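Side-chain contacts in phosphopantetheine adenylyltransferase (Archaeoglobus fulgidus, PDB 3DO8), which probably transfers an adenylyl group from ATP to 4'-phosphopantetheine in coenzyme A biosynthesis, giving dephospho-CoA and pyrophosphate: residues K18-A23 against K59-R64; E95-A100 against I115-V120; V22-K25 against D30-I33; L90-S93 against M99-K102. All coordinates share one frame; numbering follows the deposited sequence.

Contact 1: K18-A23 against K59-R64; sequences KLIDVA and KRYVMR
On one face of the parallel, Rossmann-like sheet of this nucleotidyltransferase, helix 14-27 lies beside helix 51-66, and Ile20 of the first helix meets Tyr61 and Val62 of the second. The meeting is purely apolar and small, with 109 Å² buried in all and no hydrogen bond between the two segments. Ile20 supplies all of it from its own helix, using both of its branches. Its CG2 methyl lies 3.9 Å from CG2 of Val62, and the same methyl is 4.2 Å from CE2 of Tyr61. The longer branch reaches the adjacent ring carbon, Ile20 CD1 lying 4.2 Å from Tyr61 CD2. Ile20 and the tyrosine therefore pass alongside each other in opposite directions, with CD1 coming obliquely to the ring. With chi1 at -72°, Ile20 sets CG2 anti to its backbone N and CG1 anti to the carbonyl carbon, and this turns CG2 to both Val62 and the ring and leaves CD1 to the ring alone. Next to Ile20, Asp21 hydrogen-bonds to Tyr66 OH and to Tyr89 OH of the second subunit. Ile20 also rests on Leu5 of strand 3-7, and Tyr61 on Lys17 of helix 14-27. Val62 offers CG2 to Ile20, while its other methyl, CG1, reaches CD1 of Ile24 one turn further along helix 14-27 at 3.9 Å.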
loop_
_atom_site.group_PDB
_atom_site.type_symbol
_atom_site.label_atom_id
_atom_site.label_comp_id
_atom_site.label_asym_id
_atom_site.label_seq_id
_atom_site.Cartn_x
_atom_site.Cartn_y
_atom_site.Cartn_z
ATOM N N LYS A 18 5.363 -0.683 -9.452
ATOM C CA LYS A 18 4.240 -0.874 -8.533
ATOM C C LYS A 18 4.352 0.071 -7.348
ATOM O O LYS A 18 3.362 0.678 -6.927
ATOM C CB LYS A 18 4.145 -2.310 -8.064
ATOM C CG LYS A 18 3.785 -3.299 -9.163
ATOM C CD LYS A 18 3.880 -4.752 -8.714
ATOM C CE LYS A 18 3.187 -5.677 -9.729
ATOM N NZ LYS A 18 3.264 -7.075 -9.238
ATOM N N LEU A 19 5.551 0.188 -6.799
ATOM C CA LEU A 19 5.766 1.093 -5.672
ATOM C C LEU A 19 5.385 2.528 -6.060
ATOM O O LEU A 19 4.743 3.256 -5.295
ATOM C CB LEU A 19 7.229 1.079 -5.243
ATOM C CG LEU A 19 7.837 -0.179 -4.653
ATOM C CD1 LEU A 19 9.212 0.138 -3.996
ATOM C CD2 LEU A 19 6.874 -0.813 -3.674
ATOM N N ILE A 20 5.857 2.942 -7.228
ATOM C CA ILE A 20 5.621 4.291 -7.709
ATOM C C ILE A 20 4.120 4.520 -7.906
ATOM O O ILE A 20 3.589 5.602 -7.551
ATOM C CB ILE A 20 6.420 4.570 -9.024
ATOM C CG1 ILE A 20 7.907 4.703 -8.704
ATOM C CG2 ILE A 20 5.927 5.824 -9.747
ATOM C CD1 ILE A 20 8.855 4.569 -9.891
ATOM N N ASP A 21 3.418 3.521 -8.459
ATOM C CA ASP A 21 1.971 3.669 -8.707
ATOM C C ASP A 21 1.253 3.877 -7.374
ATOM O O ASP A 21 0.390 4.723 -7.241
ATOM C CB ASP A 21 1.395 2.426 -9.385
ATOM C CG ASP A 21 -0.021 2.643 -9.891
ATOM O OD1 ASP A 21 -0.205 3.560 -10.730
ATOM O OD2 ASP A 21 -0.946 1.886 -9.450
ATOM N N VAL A 22 1.576 3.044 -6.402
ATOM C CA VAL A 22 0.920 3.137 -5.088
ATOM C C VAL A 22 1.240 4.518 -4.475
ATOM O O VAL A 22 0.359 5.205 -3.993
ATOM C CB VAL A 22 1.327 1.956 -4.140
ATOM C CG1 VAL A 22 0.906 2.233 -2.701
ATOM C CG2 VAL A 22 0.786 0.627 -4.670
ATOM N N ALA A 23 2.497 4.934 -4.519
ATOM C CA ALA A 23 2.894 6.201 -3.907
ATOM C C ALA A 23 2.150 7.373 -4.547
ATOM O O ALA A 23 1.694 8.269 -3.848
ATOM C CB ALA A 23 4.399 6.414 -3.990
ATOM N N LYS A 59 12.535 10.071 -13.212
ATOM C CA LYS A 59 11.812 11.275 -13.635
ATOM C C LYS A 59 11.112 11.077 -14.973
ATOM O O LYS A 59 9.930 11.440 -15.112
ATOM C CB LYS A 59 12.740 12.485 -13.681
ATOM C CG LYS A 59 13.061 13.022 -12.302
ATOM C CD LYS A 59 13.727 14.399 -12.390
ATOM C CE LYS A 59 15.086 14.309 -12.907
ATOM N NZ LYS A 59 15.700 15.704 -13.023
ATOM N N ARG A 60 11.806 10.468 -15.943
ATOM C CA ARG A 60 11.217 10.299 -17.268
ATOM C C ARG A 60 10.064 9.330 -17.257
ATOM O O ARG A 60 9.077 9.486 -17.992
ATOM C CB ARG A 60 12.245 9.834 -18.277
ATOM C CG ARG A 60 13.233 10.875 -18.628
ATOM C CD ARG A 60 13.973 10.470 -19.909
ATOM N NE ARG A 60 15.159 11.302 -20.091
ATOM C CZ ARG A 60 16.391 10.947 -19.737
ATOM N NH1 ARG A 60 16.612 9.760 -19.165
ATOM N NH2 ARG A 60 17.388 11.797 -19.933
ATOM N N TYR A 61 10.218 8.285 -16.450
ATOM C CA TYR A 61 9.166 7.252 -16.309
ATOM C C TYR A 61 7.898 7.881 -15.725
ATOM O O TYR A 61 6.784 7.716 -16.249
ATOM C CB TYR A 61 9.647 6.069 -15.451
ATOM C CG TYR A 61 8.496 5.160 -15.132
ATOM C CD1 TYR A 61 8.011 4.280 -16.082
ATOM C CD2 TYR A 61 7.837 5.227 -13.901
ATOM C CE1 TYR A 61 6.932 3.505 -15.840
ATOM C CE2 TYR A 61 6.735 4.426 -13.624
ATOM C CZ TYR A 61 6.285 3.553 -14.617
ATOM O OH TYR A 61 5.197 2.746 -14.458
ATOM N N VAL A 62 8.060 8.596 -14.616
ATOM C CA VAL A 62 6.929 9.278 -13.986
ATOM C C VAL A 62 6.269 10.318 -14.916
ATOM O O VAL A 62 5.040 10.400 -14.988
ATOM C CB VAL A 62 7.317 9.862 -12.622
ATOM C CG1 VAL A 62 6.162 10.707 -12.052
ATOM C CG2 VAL A 62 7.730 8.686 -11.671
ATOM N N MET A 63 7.071 11.107 -15.621
ATOM C CA MET A 63 6.509 12.052 -16.592
ATOM C C MET A 63 5.678 11.322 -17.640
ATOM O O MET A 63 4.543 11.712 -17.919
ATOM C CB MET A 63 7.612 12.876 -17.261
ATOM C CG MET A 63 7.085 13.887 -18.288
ATOM S SD MET A 63 5.870 15.151 -17.668
ATOM C CE MET A 63 7.101 15.870 -16.940
ATOM N N ARG A 64 6.263 10.270 -18.215
ATOM C CA ARG A 64 5.627 9.489 -19.287
ATOM C C ARG A 64 4.284 8.870 -18.882
ATOM O O ARG A 64 3.323 8.931 -19.655
ATOM C CB ARG A 64 6.607 8.411 -19.748
ATOM C CG ARG A 64 6.244 7.654 -20.985
ATOM C CD ARG A 64 7.495 7.026 -21.643
ATOM N NE ARG A 64 8.272 6.120 -20.771
ATOM C CZ ARG A 64 9.386 6.446 -20.089
ATOM N NH1 ARG A 64 9.875 7.680 -20.139
ATOM N NH2 ARG A 64 10.023 5.519 -19.340
#

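Contact 2: E95-A100 against I115-V120; sequences ETYEMA and ITIVKV
Tyr97, in the first turn of helix 97-110, lays its ring against Lys119 of strand 116-121, within a beta-alpha-beta unit of the Rossmann-like fold. The lysine's aliphatic chain crosses the ring at about a right angle. Its CD sits over one face, 4.0 Å from the ring centroid and 18° off the normal, a CH-pi contact displaced toward the CG and CD1 side. Lys119 NZ is 5.4 Å from that centroid, so any cation-pi attraction is weak at most. The edge of the same ring is met by Ile117, whose CG2 lies near the ring plane, 3.9 Å from Tyr97 CE1. One helical turn on, Ala100 takes the other branch of this isoleucine. What fixes the polar ends lies further out: Lys119 NZ makes a salt bridge with Asp121, and Tyr97 OH hydrogen-bonds to Asp121 of the second subunit, which ties the ring to the dimer interface. There the sheet also runs on, as Lys119 pairs antiparallel with a strand of that subunit. Backbone bonds from Thr116 and Val118 to Leu90 hold the strand beside 89-92. Ile117 CD1 ends 3.6 Å from Ala100 CB and 3.5 Å from Ala100 O.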
loop_
_atom_site.group_PDB
_atom_site.type_symbol
_atom_site.label_atom_id
_atom_site.label_comp_id
_atom_site.label_asym_id
_atom_site.label_seq_id
_atom_site.Cartn_x
_atom_site.Cartn_y
_atom_site.Cartn_z
ATOM N N GLU A 95 11.887 -5.679 0.544
ATOM C CA GLU A 95 13.314 -5.458 0.721
ATOM C C GLU A 95 13.610 -4.260 1.615
ATOM O O GLU A 95 14.702 -4.171 2.219
ATOM C CB GLU A 95 14.001 -5.227 -0.630
ATOM C CG GLU A 95 14.022 -6.451 -1.533
ATOM C CD GLU A 95 14.773 -6.201 -2.839
ATOM O OE1 GLU A 95 15.393 -5.113 -3.002
ATOM O OE2 GLU A 95 14.751 -7.099 -3.717
ATOM N N THR A 96 12.641 -3.355 1.724
ATOM C CA THR A 96 12.850 -2.116 2.499
ATOM C C THR A 96 11.911 -2.016 3.727
ATOM O O THR A 96 11.930 -1.033 4.478
ATOM C CB THR A 96 12.732 -0.875 1.588
ATOM O OG1 THR A 96 11.508 -0.918 0.851
ATOM C CG2 THR A 96 13.898 -0.832 0.592
ATOM N N TYR A 97 11.134 -3.062 3.971
ATOM C CA TYR A 97 10.170 -3.039 5.078
ATOM C C TYR A 97 10.841 -3.032 6.465
ATOM O O TYR A 97 10.424 -2.298 7.363
ATOM C CB TYR A 97 9.203 -4.207 4.934
ATOM C CG TYR A 97 8.172 -4.326 6.023
ATOM C CD1 TYR A 97 7.189 -3.370 6.215
ATOM C CD2 TYR A 97 8.168 -5.405 6.865
ATOM C CE1 TYR A 97 6.251 -3.484 7.219
ATOM C CE2 TYR A 97 7.232 -5.532 7.865
ATOM C CZ TYR A 97 6.265 -4.572 8.038
ATOM O OH TYR A 97 5.337 -4.709 9.038
ATOM N N GLU A 98 11.898 -3.829 6.645
ATOM C CA GLU A 98 12.576 -3.818 7.936
ATOM C C GLU A 98 13.110 -2.418 8.238
ATOM O O GLU A 98 13.062 -1.961 9.396
ATOM C CB GLU A 98 13.692 -4.861 7.969
ATOM C CG GLU A 98 13.125 -6.264 8.099
ATOM C CD GLU A 98 14.161 -7.365 7.842
ATOM O OE1 GLU A 98 14.642 -7.474 6.696
ATOM O OE2 GLU A 98 14.477 -8.107 8.784
ATOM N N MET A 99 13.604 -1.721 7.217
ATOM C CA MET A 99 14.153 -0.387 7.433
ATOM C C MET A 99 13.012 0.571 7.797
ATOM O O MET A 99 13.196 1.469 8.633
ATOM C CB MET A 99 14.939 0.131 6.242
ATOM C CG MET A 99 15.588 1.512 6.472
ATOM S SD MET A 99 17.005 1.484 7.632
ATOM C CE MET A 99 16.858 3.100 8.427
ATOM N N ALA A 100 11.842 0.390 7.190
ATOM C CA ALA A 100 10.658 1.193 7.574
ATOM C C ALA A 100 10.322 1.031 9.057
ATOM O O ALA A 100 10.006 1.989 9.748
ATOM C CB ALA A 100 9.459 0.783 6.760
ATOM N N ILE A 115 5.017 7.264 11.074
ATOM C CA ILE A 115 4.502 7.287 9.695
ATOM C C ILE A 115 3.747 5.979 9.434
ATOM O O ILE A 115 4.173 4.919 9.885
ATOM C CB ILE A 115 5.686 7.395 8.680
ATOM C CG1 ILE A 115 6.632 8.591 8.988
ATOM C CG2 ILE A 115 5.172 7.453 7.233
ATOM C CD1 ILE A 115 7.912 8.528 8.243
ATOM N N THR A 116 2.643 6.043 8.697
ATOM C CA THR A 116 1.945 4.803 8.308
ATOM C C THR A 116 2.736 4.081 7.209
ATOM O O THR A 116 2.911 4.627 6.128
ATOM C CB THR A 116 0.503 5.071 7.857
ATOM O OG1 THR A 116 -0.218 5.622 8.965
ATOM C CG2 THR A 116 -0.177 3.768 7.444
ATOM N N ILE A 117 3.173 2.860 7.499
ATOM C CA ILE A 117 3.924 2.066 6.545
ATOM C C ILE A 117 2.962 1.319 5.643
ATOM O O ILE A 117 2.017 0.613 6.116
ATOM C CB ILE A 117 4.888 1.079 7.235
ATOM C CG1 ILE A 117 5.889 1.849 8.126
ATOM C CG2 ILE A 117 5.627 0.204 6.223
ATOM C CD1 ILE A 117 6.737 0.975 9.042
ATOM N N VAL A 118 3.239 1.453 4.346
ATOM C CA VAL A 118 2.472 0.796 3.287
ATOM C C VAL A 118 3.427 -0.138 2.545
ATOM O O VAL A 118 4.291 0.310 1.803
ATOM C CB VAL A 118 1.809 1.836 2.331
ATOM C CG1 VAL A 118 1.039 1.100 1.201
ATOM C CG2 VAL A 118 0.959 2.822 3.154
ATOM N N LYS A 119 3.314 -1.442 2.818
ATOM C CA LYS A 119 4.217 -2.418 2.258
ATOM C C LYS A 119 3.584 -3.003 1.025
ATOM O O LYS A 119 2.507 -3.593 1.078
ATOM C CB LYS A 119 4.468 -3.546 3.247
ATOM C CG LYS A 119 5.484 -4.556 2.780
ATOM C CD LYS A 119 5.476 -5.730 3.729
ATOM C CE LYS A 119 6.485 -6.785 3.338
ATOM N NZ LYS A 119 5.847 -8.153 3.314
ATOM N N VAL A 120 4.252 -2.838 -0.092
ATOM C CA VAL A 120 3.743 -3.364 -1.363
ATOM C C VAL A 120 4.533 -4.636 -1.652
ATOM O O VAL A 120 5.759 -4.589 -1.831
ATOM C CB VAL A 120 3.945 -2.346 -2.460
ATOM C CG1 VAL A 120 3.485 -2.865 -3.846
ATOM C CG2 VAL A 120 3.275 -0.997 -2.049
#

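Contact 3: V22-K25 against D30-I33; sequences VAIK and DITI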
loop_
_atom_site.group_PDB
_atom_site.type_symbol
_atom_site.label_atom_id
_atom_site.label_comp_id
_atom_site.label_asym_id
_atom_site.label_seq_id
_atom_site.Cartn_x
_atom_site.Cartn_y
_atom_site.Cartn_z
ATOM N N VAL A 22 1.576 3.044 -6.402
ATOM C CA VAL A 22 0.920 3.137 -5.088
ATOM C C VAL A 22 1.240 4.518 -4.475
ATOM O O VAL A 22 0.359 5.205 -3.993
ATOM C CB VAL A 22 1.327 1.956 -4.140
ATOM C CG1 VAL A 22 0.906 2.233 -2.701
ATOM C CG2 VAL A 22 0.786 0.627 -4.670
ATOM N N ALA A 23 2.497 4.934 -4.519
ATOM C CA ALA A 23 2.894 6.201 -3.907
ATOM C C ALA A 23 2.150 7.373 -4.547
ATOM O O ALA A 23 1.694 8.269 -3.848
ATOM C CB ALA A 23 4.399 6.414 -3.990
ATOM N N ILE A 24 2.035 7.382 -5.880
ATOM C CA ILE A 24 1.370 8.470 -6.574
ATOM C C ILE A 24 -0.134 8.475 -6.350
ATOM O O ILE A 24 -0.746 9.542 -6.221
ATOM C CB ILE A 24 1.736 8.499 -8.079
ATOM C CG1 ILE A 24 3.233 8.824 -8.209
ATOM C CG2 ILE A 24 0.880 9.499 -8.804
ATOM C CD1 ILE A 24 3.825 8.795 -9.631
ATOM N N LYS A 25 -0.738 7.298 -6.303
ATOM C CA LYS A 25 -2.143 7.208 -5.981
ATOM C C LYS A 25 -2.398 7.734 -4.569
ATOM O O LYS A 25 -3.403 8.422 -4.330
ATOM C CB LYS A 25 -2.672 5.786 -6.224
ATOM C CG LYS A 25 -2.820 5.501 -7.728
ATOM C CD LYS A 25 -3.128 4.075 -8.087
ATOM C CE LYS A 25 -3.416 3.980 -9.593
ATOM N NZ LYS A 25 -3.405 2.587 -10.094
ATOM N N ASP A 30 2.407 15.262 -4.106
ATOM C CA ASP A 30 2.919 15.521 -2.755
ATOM C C ASP A 30 3.697 14.294 -2.326
ATOM O O ASP A 30 3.475 13.738 -1.256
ATOM C CB ASP A 30 1.733 15.775 -1.802
ATOM C CG ASP A 30 2.112 16.526 -0.515
ATOM O OD1 ASP A 30 3.309 16.782 -0.269
ATOM O OD2 ASP A 30 1.161 16.851 0.268
ATOM N N ILE A 31 4.580 13.856 -3.186
ATOM C CA ILE A 31 5.451 12.710 -2.920
ATOM C C ILE A 31 6.879 13.198 -3.073
ATOM O O ILE A 31 7.156 14.151 -3.807
ATOM C CB ILE A 31 5.211 11.544 -3.875
ATOM C CG1 ILE A 31 5.592 11.878 -5.331
ATOM C CG2 ILE A 31 3.739 11.105 -3.830
ATOM C CD1 ILE A 31 5.540 10.648 -6.201
ATOM N N THR A 32 7.757 12.518 -2.362
ATOM C CA THR A 32 9.188 12.680 -2.510
ATOM C C THR A 32 9.758 11.332 -2.783
ATOM O O THR A 32 9.508 10.388 -2.007
ATOM C CB THR A 32 9.819 13.277 -1.245
ATOM O OG1 THR A 32 9.181 14.527 -0.957
ATOM C CG2 THR A 32 11.256 13.528 -1.432
ATOM N N ILE A 33 10.484 11.219 -3.906
ATOM C CA ILE A 33 11.164 10.001 -4.257
ATOM C C ILE A 33 12.655 10.168 -3.948
ATOM O O ILE A 33 13.324 11.011 -4.553
ATOM C CB ILE A 33 10.993 9.618 -5.760
ATOM C CG1 ILE A 33 9.499 9.533 -6.132
ATOM C CG2 ILE A 33 11.708 8.304 -6.020
ATOM C CD1 ILE A 33 9.261 9.089 -7.577
#
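Apolar contact comes first here: Ile31, opening strand 31-36, puts CD1 3.6 Å from CG1 of Ile24, near the end of helix 14-27. The two isoleucine side chains meet at a slant, methyl to methylene, and they form the one apolar side-chain pair between the two segments. The position follows from the first torsion, since chi1 of Ile31 is 66° and CG1 stands between the backbone N and the carbonyl carbon, a crowded place. That choice turns CG2 anti to the carbonyl carbon and parts the two branches, one for each of two successive helix residues.

The second kind of contact joins a side chain to the backbone. Ile31 CG2 packs 3.5 Å from the carbonyl O of Ala23, and no hydrogen bond crosses between the segments. Ala23 points its CB toward the strand. The nearest CA atoms, those of Ile24 and Ile31, are 6.9 Å apart.

All three residues are buried. This is where the chain turns back from helix to sheet in the beta-alpha-beta unit 3-7, 14-27, 31-36. Ala23 and Ile31 both also touch Val3 of strand 3-7. Backbone hydrogen bonds tie Thr32 to Val3 and Leu5 of that strand, and Ile33 to Glu71 and Val73 of strand 71-75. Ile24 also touches Tyr66 of helix 51-66.

Contact 4: L90-S93 against M99-K102; sequences LVVS and MALK
Leu90 of strand 89-92 lays its CD2 methyl against Ala100 of helix 97-110, 3.9 Å from the alanine CB and 4.0 Å from its CA. Two residues further along the strand, Val92 faces the same way and brings CG1 to 4.0 Å from Ala100 CB. The alanine methyl is thus shared by one methyl from each of two strand side chains. No polar bond joins the segments, and the buried surface is modest, 100 Å² in all.

The torsions explain which methyls do the touching. Leu90 extends its CG opposite the backbone N (chi1 174°), carrying the branched end out from the strand to the helix. In Val92, chi1 of -65° places CG1 anti to the carbonyl carbon and leaves CG2 to pack on Ile117 CG2, 3.7 Å away on strand 116-121. Consistent with the small alanine side chain, the CA atoms of Val92 and Ala100 are 7.3 Å apart.

The same helix face continues about one turn before and after Ala100: Tyr97 touches Val92, and Ile103 touches Leu90. Between strand and helix, Ser93 N hydrogen-bonds to Thr96 OG1. On the reverse side of the sheet, Val91 faces the layer of helix 14-27. A hydrophobic strand face covered by the helix that follows it, with the next parallel strand alongside, is the beta-alpha-beta arrangement of the Rossmann-like folds in the HUP clan.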
loop_
_atom_site.group_PDB
_atom_site.type_symbol
_atom_site.label_atom_id
_atom_site.label_comp_id
_atom_site.label_asym_id
_atom_site.label_seq_id
_atom_site.Cartn_x
_atom_site.Cartn_y
_atom_site.Cartn_z
ATOM N N LEU A 90 4.705 5.942 4.162
ATOM C CA LEU A 90 6.001 5.510 3.678
ATOM C C LEU A 90 5.757 4.210 2.929
ATOM O O LEU A 90 5.319 3.209 3.525
ATOM C CB LEU A 90 6.949 5.266 4.852
ATOM C CG LEU A 90 8.350 4.651 4.590
ATOM C CD1 LEU A 90 9.159 5.327 3.474
ATOM C CD2 LEU A 90 9.150 4.559 5.936
ATOM N N VAL A 91 5.976 4.252 1.623
ATOM C CA VAL A 91 5.692 3.148 0.724
ATOM C C VAL A 91 6.990 2.371 0.519
ATOM O O VAL A 91 7.998 2.952 0.105
ATOM C CB VAL A 91 5.138 3.616 -0.647
ATOM C CG1 VAL A 91 5.041 2.393 -1.612
ATOM C CG2 VAL A 91 3.787 4.283 -0.438
ATOM N N VAL A 92 6.936 1.072 0.824
ATOM C CA VAL A 92 8.106 0.204 0.826
ATOM C C VAL A 92 7.803 -1.152 0.198
ATOM O O VAL A 92 6.676 -1.499 -0.012
ATOM C CB VAL A 92 8.659 0.001 2.273
ATOM C CG1 VAL A 92 9.157 1.331 2.791
ATOM C CG2 VAL A 92 7.634 -0.603 3.183
ATOM N N SER A 93 8.862 -1.874 -0.135
ATOM C CA SER A 93 8.776 -3.218 -0.670
ATOM C C SER A 93 9.214 -4.180 0.417
ATOM O O SER A 93 9.616 -3.758 1.498
ATOM C CB SER A 93 9.711 -3.347 -1.853
ATOM O OG SER A 93 11.045 -3.395 -1.423
ATOM N N MET A 99 13.604 -1.721 7.217
ATOM C CA MET A 99 14.153 -0.387 7.433
ATOM C C MET A 99 13.012 0.571 7.797
ATOM O O MET A 99 13.196 1.469 8.633
ATOM C CB MET A 99 14.939 0.131 6.242
ATOM C CG MET A 99 15.588 1.512 6.472
ATOM S SD MET A 99 17.005 1.484 7.632
ATOM C CE MET A 99 16.858 3.100 8.427
ATOM N N ALA A 100 11.842 0.390 7.190
ATOM C CA ALA A 100 10.658 1.193 7.574
ATOM C C ALA A 100 10.322 1.031 9.057
ATOM O O ALA A 100 10.006 1.989 9.748
ATOM C CB ALA A 100 9.459 0.783 6.760
ATOM N N LEU A 101 10.341 -0.200 9.544
ATOM C CA LEU A 101 10.076 -0.406 10.967
ATOM C C LEU A 101 11.116 0.320 11.823
ATOM O O LEU A 101 10.777 0.927 12.835
ATOM C CB LEU A 101 10.061 -1.881 11.321
ATOM C CG LEU A 101 8.937 -2.684 10.632
ATOM C CD1 LEU A 101 9.184 -4.179 10.919
ATOM C CD2 LEU A 101 7.542 -2.225 11.054
ATOM N N LYS A 102 12.363 0.274 11.384
ATOM C CA LYS A 102 13.475 0.974 12.072
ATOM C C LYS A 102 13.265 2.506 12.081
ATOM O O LYS A 102 13.505 3.193 13.103
ATOM C CB LYS A 102 14.830 0.596 11.454
ATOM C CG LYS A 102 16.038 1.252 12.073
ATOM C CD LYS A 102 16.273 0.765 13.455
ATOM C CE LYS A 102 17.722 0.984 13.880
ATOM N NZ LYS A 102 17.950 0.382 15.215
#

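In the fold
The four contacts sample both helical layers around one parallel sheet. Contacts 2 and 4 almost coincide, with centres about 2 Å apart; they share Ala100, and backbone bonds such as Val120 N to Val92 O (2.8 Å) join their strands. Contacts 1 and 3 share helix 14-27, their centres about 8 Å apart. Contacts 1 and 2 lie on opposite sides of the chain's centre, about 18 Å between centres, yet they touch through the sheet, where Leu19 CD2 is 3.5 Å from Val120 CB. All four contacts have a residue that touches the second subunit. Helix 14-27 follows strand 3-7 where nucleotidyltransferases of this kind probably bind ATP.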